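Local coordinates for nucleoprotein (Human coronavirus NL63, PDB 5EPW), which probably packages the viral RNA genome into a helical ribonucleocapsid, the piece present here being its C-terminal domain, which forms a dimer, at residues 28-33 against 57-62; 70-75 against 98-103. All blocks are in the same frame, centred on the assembly; numbering follows the deposited sequence.

Contact 1 (28-33 against 57-62); sequences RVPTRE and NGVDAK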
loop_
_atom_site.group_PDB
_atom_site.type_symbol
_atom_site.label_atom_id
_atom_site.label_comp_id
_atom_site.label_asym_id
_atom_site.label_seq_id
_atom_site.Cartn_x
_atom_site.Cartn_y
_atom_site.Cartn_z
ATOM N N ARG B 28 3.210 -1.400 -11.330
ATOM C CA ARG B 28 3.455 -0.298 -12.261
ATOM C C ARG B 28 3.902 0.969 -11.579
ATOM O O ARG B 28 3.496 1.257 -10.432
ATOM C CB ARG B 28 2.209 -0.073 -13.107
ATOM C CG ARG B 28 1.821 -1.308 -13.908
ATOM C CD ARG B 28 0.570 -1.133 -14.826
ATOM N NE ARG B 28 0.271 -2.422 -15.418
ATOM C CZ ARG B 28 -0.919 -2.814 -15.795
ATOM N NH1 ARG B 28 -2.045 -2.101 -15.663
ATOM N NH2 ARG B 28 -1.036 -4.078 -16.203
ATOM N N VAL B 29 4.717 1.766 -12.261
ATOM C CA VAL B 29 5.227 2.992 -11.750
ATOM C C VAL B 29 4.899 4.052 -12.811
ATOM O O VAL B 29 5.499 4.075 -13.909
ATOM C CB VAL B 29 6.760 2.953 -11.476
ATOM C CG1 VAL B 29 7.229 4.315 -11.050
ATOM C CG2 VAL B 29 7.098 1.877 -10.473
ATOM N N PRO B 30 3.869 4.905 -12.566
ATOM C CA PRO B 30 3.442 5.899 -13.576
ATOM C C PRO B 30 4.404 7.091 -13.699
ATOM O O PRO B 30 4.941 7.565 -12.707
ATOM C CB PRO B 30 2.064 6.319 -13.054
ATOM C CG PRO B 30 2.301 6.275 -11.586
ATOM C CD PRO B 30 3.049 4.985 -11.344
ATOM N N THR B 31 4.502 7.614 -14.945
ATOM C CA THR B 31 5.332 8.756 -15.347
ATOM C C THR B 31 4.559 9.534 -16.396
ATOM O O THR B 31 3.524 9.120 -16.796
ATOM C CB THR B 31 6.641 8.287 -15.977
ATOM O OG1 THR B 31 6.348 7.563 -17.131
ATOM C CG2 THR B 31 7.440 7.398 -15.029
ATOM N N ARG B 32 5.074 10.673 -16.852
ATOM C CA ARG B 32 4.388 11.426 -17.902
ATOM C C ARG B 32 4.185 10.592 -19.152
ATOM O O ARG B 32 3.131 10.621 -19.794
ATOM C CB ARG B 32 5.204 12.677 -18.253
ATOM C CG ARG B 32 4.708 13.333 -19.528
ATOM C CD ARG B 32 3.948 14.578 -19.314
ATOM N NE ARG B 32 4.785 15.760 -19.512
ATOM C CZ ARG B 32 4.565 16.933 -18.910
ATOM N NH1 ARG B 32 3.543 17.088 -18.068
ATOM N NH2 ARG B 32 5.390 17.962 -19.129
ATOM N N GLU B 33 5.187 9.763 -19.474
ATOM C CA GLU B 33 5.190 8.852 -20.639
ATOM C C GLU B 33 4.082 7.808 -20.572
ATOM O O GLU B 33 3.435 7.473 -21.537
ATOM C CB GLU B 33 6.559 8.157 -20.742
ATOM C CG GLU B 33 7.791 9.064 -20.544
ATOM C CD GLU B 33 8.206 9.304 -19.101
ATOM O OE1 GLU B 33 8.043 10.430 -18.656
ATOM O OE2 GLU B 33 8.744 8.389 -18.425
ATOM N N ASN B 57 1.650 13.199 -14.330
ATOM C CA ASN B 57 3.109 13.042 -14.167
ATOM C C ASN B 57 3.507 11.850 -13.256
ATOM O O ASN B 57 4.632 11.446 -13.225
ATOM C CB ASN B 57 3.730 14.326 -13.674
ATOM C CG ASN B 57 3.650 15.413 -14.723
ATOM O OD1 ASN B 57 4.192 15.236 -15.807
ATOM N ND2 ASN B 57 2.889 16.457 -14.460
ATOM N N GLY B 58 2.494 11.229 -12.610
ATOM C CA GLY B 58 2.785 10.085 -11.739
ATOM C C GLY B 58 3.867 10.400 -10.722
ATOM O O GLY B 58 3.838 11.476 -10.004
ATOM N N VAL B 59 4.790 9.441 -10.506
ATOM C CA VAL B 59 5.886 9.632 -9.534
ATOM C C VAL B 59 6.855 10.776 -9.868
ATOM O O VAL B 59 7.623 11.176 -9.023
ATOM C CB VAL B 59 6.624 8.319 -9.259
ATOM C CG1 VAL B 59 5.629 7.202 -8.788
ATOM C CG2 VAL B 59 7.516 7.910 -10.438
ATOM N N ASP B 60 6.789 11.269 -11.090
ATOM C CA ASP B 60 7.619 12.425 -11.500
ATOM C C ASP B 60 6.976 13.737 -11.200
ATOM O O ASP B 60 7.576 14.860 -11.414
ATOM C CB ASP B 60 8.003 12.260 -12.949
ATOM C CG ASP B 60 8.990 11.092 -13.159
ATOM O OD1 ASP B 60 9.586 10.573 -12.211
ATOM O OD2 ASP B 60 8.987 10.654 -14.266
ATOM N N ALA B 61 5.756 13.742 -10.692
ATOM C CA ALA B 61 5.131 15.003 -10.228
ATOM C C ALA B 61 5.986 15.569 -9.093
ATOM O O ALA B 61 6.457 14.807 -8.230
ATOM C CB ALA B 61 3.753 14.767 -9.745
ATOM N N LYS B 62 6.189 16.929 -9.076
ATOM C CA LYS B 62 7.121 17.447 -8.128
ATOM C C LYS B 62 6.626 17.329 -6.685
ATOM O O LYS B 62 7.443 17.290 -5.723
ATOM C CB LYS B 62 7.499 18.934 -8.411
ATOM C CG LYS B 62 8.298 19.024 -9.759
ATOM C CD LYS B 62 9.703 18.479 -9.514
ATOM C CE LYS B 62 10.596 18.939 -10.656
ATOM N NZ LYS B 62 10.008 18.643 -11.999
HETATM O O HOH W 1 7.674 11.827 -16.224
#
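Three hydrogen bonds grip the oxygen of a single water lodged between the two loops. It accepts one from Arg-32 N (2.9 Å) and, in the Glu-33 conformer described, donates two, to Glu-33 OE1 and, at 2.6 Å, to Asp-60 OD2. The water thus sits between Glu-33 OE1 and Asp-60 OD2, 4.5 Å apart, and the two hydrogens it donates probably offset some of their mutual repulsion. Beside it, the methyl CG2 of Thr-31 lies alongside the Asp-60 carboxylate.

The direct link runs through the backbone: Val-59 N donates to Pro-30 O over 2.9 Å, approaching from above the carbonyl plane. The same oxygen receives a CA-H...O contact from Gly-58 CA (3.5 Å), a residue that leaves helix 52-57 with positive phi (52°) and whose bare CA lets the carbonyl come close. Val-29 CG1, anti to its backbone N, crosses Val-59 at about a right angle and meets CG2 at 3.7 Å. The exposed, bent chain of Arg-32 runs beside Asn-57, bringing NH1 to 3.0 Å from OD1; the guanidinium and amide planes are turned 52° apart and the angle is too poor for a hydrogen bond.

This is loop packing at a helix end: Pro-30 rests on Val-36 and Cys-39 of helix 36-39, Arg-32 touches Gln-56 of helix 52-57, and Ala-75 in helix 74-79 of the second subunit packs on Pro-30 and Val-59.

Contact 2 (70-75 against 98-103); sequences LIPNQA and YKMLVA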
loop_
_atom_site.group_PDB
_atom_site.type_symbol
_atom_site.label_atom_id
_atom_site.label_comp_id
_atom_site.label_asym_id
_atom_site.label_seq_id
_atom_site.Cartn_x
_atom_site.Cartn_y
_atom_site.Cartn_z
ATOM N N LEU B 70 4.170 9.460 3.447
ATOM C CA LEU B 70 2.950 8.957 4.114
ATOM C C LEU B 70 2.356 7.700 3.400
ATOM O O LEU B 70 1.217 7.354 3.615
ATOM C CB LEU B 70 1.895 9.986 4.310
ATOM C CG LEU B 70 2.283 11.123 5.261
ATOM C CD1 LEU B 70 1.163 12.054 5.412
ATOM C CD2 LEU B 70 2.870 10.649 6.614
ATOM N N ILE B 71 3.219 6.971 2.651
ATOM C CA ILE B 71 2.779 5.712 1.966
ATOM C C ILE B 71 3.590 4.617 2.616
ATOM O O ILE B 71 4.847 4.652 2.636
ATOM C CB ILE B 71 3.057 5.746 0.413
ATOM C CG1 ILE B 71 2.468 6.968 -0.269
ATOM C CG2 ILE B 71 2.527 4.387 -0.133
ATOM C CD1 ILE B 71 2.884 7.113 -1.695
ATOM N N PRO B 72 2.943 3.521 3.199
ATOM C CA PRO B 72 3.799 2.438 3.699
ATOM C C PRO B 72 4.641 1.715 2.711
ATOM O O PRO B 72 4.208 1.593 1.497
ATOM C CB PRO B 72 2.799 1.414 4.256
ATOM C CG PRO B 72 1.612 1.750 3.512
ATOM C CD PRO B 72 1.526 3.243 3.252
ATOM N N ASN B 73 5.731 1.158 3.208
ATOM C CA ASN B 73 6.527 0.296 2.404
ATOM C C ASN B 73 5.975 -1.091 2.252
ATOM O O ASN B 73 4.939 -1.425 2.872
ATOM C CB ASN B 73 8.022 0.333 2.880
ATOM C CG ASN B 73 8.232 -0.457 4.139
ATOM O OD1 ASN B 73 7.937 -1.742 4.167
ATOM N ND2 ASN B 73 8.665 0.232 5.192
ATOM N N GLN B 74 6.525 -1.921 1.381
ATOM C CA GLN B 74 5.894 -3.176 1.119
ATOM C C GLN B 74 5.897 -4.160 2.310
ATOM O O GLN B 74 5.015 -4.979 2.471
ATOM C CB GLN B 74 6.642 -3.864 -0.038
ATOM C CG GLN B 74 6.325 -3.145 -1.366
ATOM C CD GLN B 74 7.032 -3.668 -2.501
ATOM O OE1 GLN B 74 7.063 -4.879 -2.711
ATOM N NE2 GLN B 74 7.633 -2.774 -3.296
ATOM N N ALA B 75 6.931 -4.079 3.139
ATOM C CA ALA B 75 7.045 -5.009 4.292
ATOM C C ALA B 75 6.020 -4.530 5.356
ATOM O O ALA B 75 5.268 -5.389 5.898
ATOM C CB ALA B 75 8.464 -4.966 4.843
ATOM N N TYR B 98 -5.205 -1.272 5.217
ATOM C CA TYR B 98 -4.040 -0.805 6.006
ATOM C C TYR B 98 -4.467 0.507 6.719
ATOM O O TYR B 98 -4.861 1.443 6.033
ATOM C CB TYR B 98 -2.814 -0.613 5.087
ATOM C CG TYR B 98 -1.623 -0.095 5.870
ATOM C CD1 TYR B 98 -0.877 -0.959 6.634
ATOM C CD2 TYR B 98 -1.380 1.275 5.954
ATOM C CE1 TYR B 98 0.187 -0.451 7.473
ATOM C CE2 TYR B 98 -0.342 1.752 6.712
ATOM C CZ TYR B 98 0.428 0.906 7.446
ATOM O OH TYR B 98 1.447 1.443 8.212
ATOM N N LYS B 99 -4.251 0.574 8.023
ATOM C CA LYS B 99 -4.588 1.770 8.814
ATOM C C LYS B 99 -3.303 2.310 9.447
ATOM O O LYS B 99 -2.522 1.544 10.023
ATOM C CB LYS B 99 -5.540 1.375 9.907
ATOM C CG LYS B 99 -6.872 0.970 9.329
ATOM C CD LYS B 99 -7.842 0.466 10.411
ATOM C CE LYS B 99 -9.124 -0.046 9.793
ATOM N NZ LYS B 99 -10.096 -0.372 10.934
ATOM N N MET B 100 -3.124 3.613 9.370
ATOM C CA MET B 100 -1.949 4.277 10.012
ATOM C C MET B 100 -2.414 5.534 10.682
ATOM O O MET B 100 -3.297 6.276 10.209
ATOM C CB MET B 100 -0.845 4.573 9.009
ATOM C CG MET B 100 -1.298 5.363 7.779
ATOM S SD MET B 100 -0.059 5.534 6.465
ATOM C CE MET B 100 0.761 7.087 6.965
ATOM N N LEU B 101 -1.838 5.708 11.896
ATOM C CA LEU B 101 -2.111 6.956 12.708
ATOM C C LEU B 101 -0.991 8.024 12.490
ATOM O O LEU B 101 0.177 7.730 12.790
ATOM C CB LEU B 101 -2.168 6.567 14.228
ATOM C CG LEU B 101 -3.341 5.691 14.572
ATOM C CD1 LEU B 101 -3.179 5.176 16.021
ATOM C CD2 LEU B 101 -4.650 6.361 14.350
ATOM N N VAL B 102 -1.393 9.151 11.936
ATOM C CA VAL B 102 -0.442 10.217 11.687
ATOM C C VAL B 102 -0.741 11.391 12.683
ATOM O O VAL B 102 -1.836 11.828 12.781
ATOM C CB VAL B 102 -0.581 10.693 10.293
ATOM C CG1 VAL B 102 0.464 11.669 9.953
ATOM C CG2 VAL B 102 -0.396 9.523 9.316
ATOM N N ALA B 103 0.335 11.843 13.385
ATOM C CA ALA B 103 0.197 12.974 14.302
ATOM C C ALA B 103 -0.330 14.185 13.593
ATOM O O ALA B 103 0.050 14.469 12.435
ATOM C CB ALA B 103 1.562 13.226 14.977
#
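Segment 70-75 runs against the direction of 98-103, Leu-70 facing Val-102 and Pro-72 facing Met-100, but with CA atoms 8.4 Å apart in the first pair the two backbones share no hydrogen bond. The fold is the dimeric C-terminal domain of the coronavirus nucleoprotein, in which strand 91-103, hairpin partner of 82-88, pairs antiparallel with a strand of the second subunit so that the sheet continues across the interface. The loop before helix 74-79 lies over the sheet and is joined to it by packing, chiefly of side chains, with no hydrogen bond between the two segments.

Alternate strand residues Tyr-98, Met-100 and Val-102 point their CB atoms at the loop. Pro-72 and Tyr-98 meet tip to tip in a CH-pi contact: CG of the proline stands 4.1 Å from the ring centroid, 25° off the normal, and is closest to CE2 on the rim (3.7 Å). The ring is also met in its plane, at the edge, by Met-100 SD. Met-100 CG takes the crowded position between the backbone N and the carbonyl carbon (chi1 53°), and a bend at chi3 (-90°) swings the methyl across to Leu-70, whose CB lies 4.1 Å from Met-100 CE. Farther along, Leu-70 CD2 meets Val-102 CG1 at 4.2 Å.

Asn-73 is the N-cap of helix 74-79: its OD1 accepts from Ala-76 N and, weakly, from Ala-75 N at 2.7 Å, while ND2 bonds Arg-28 O of the second subunit. Trp-26 of that subunit packs on Tyr-98 and Met-100. Leu-70 O is hydrogen-bonded to Tyr-96 OH of the second subunit, and the methyl CE of Met-100 sits 3.4 Å from this same carbonyl oxygen.

Overall arrangement
The two contacts follow in series along the chain, contact 1 closing before contact 2 opens, with helix 64-68 between them. Their centres are 21 Å apart and their nearest atoms about 8 Å, so within one subunit they do not touch. Contact 1 belongs to the loop-and-helix part of the domain, contact 2 to the place where helix 74-79 starts beside the sheet. The dimer brings them together: segment 28-33 of one subunit meets the cap of helix 74-79 in the other, while strand 98-103 pairs across the interface. Both contacts therefore shape surfaces that the partner completes, an example of a subunit fold and a dimer interface built from the same elements.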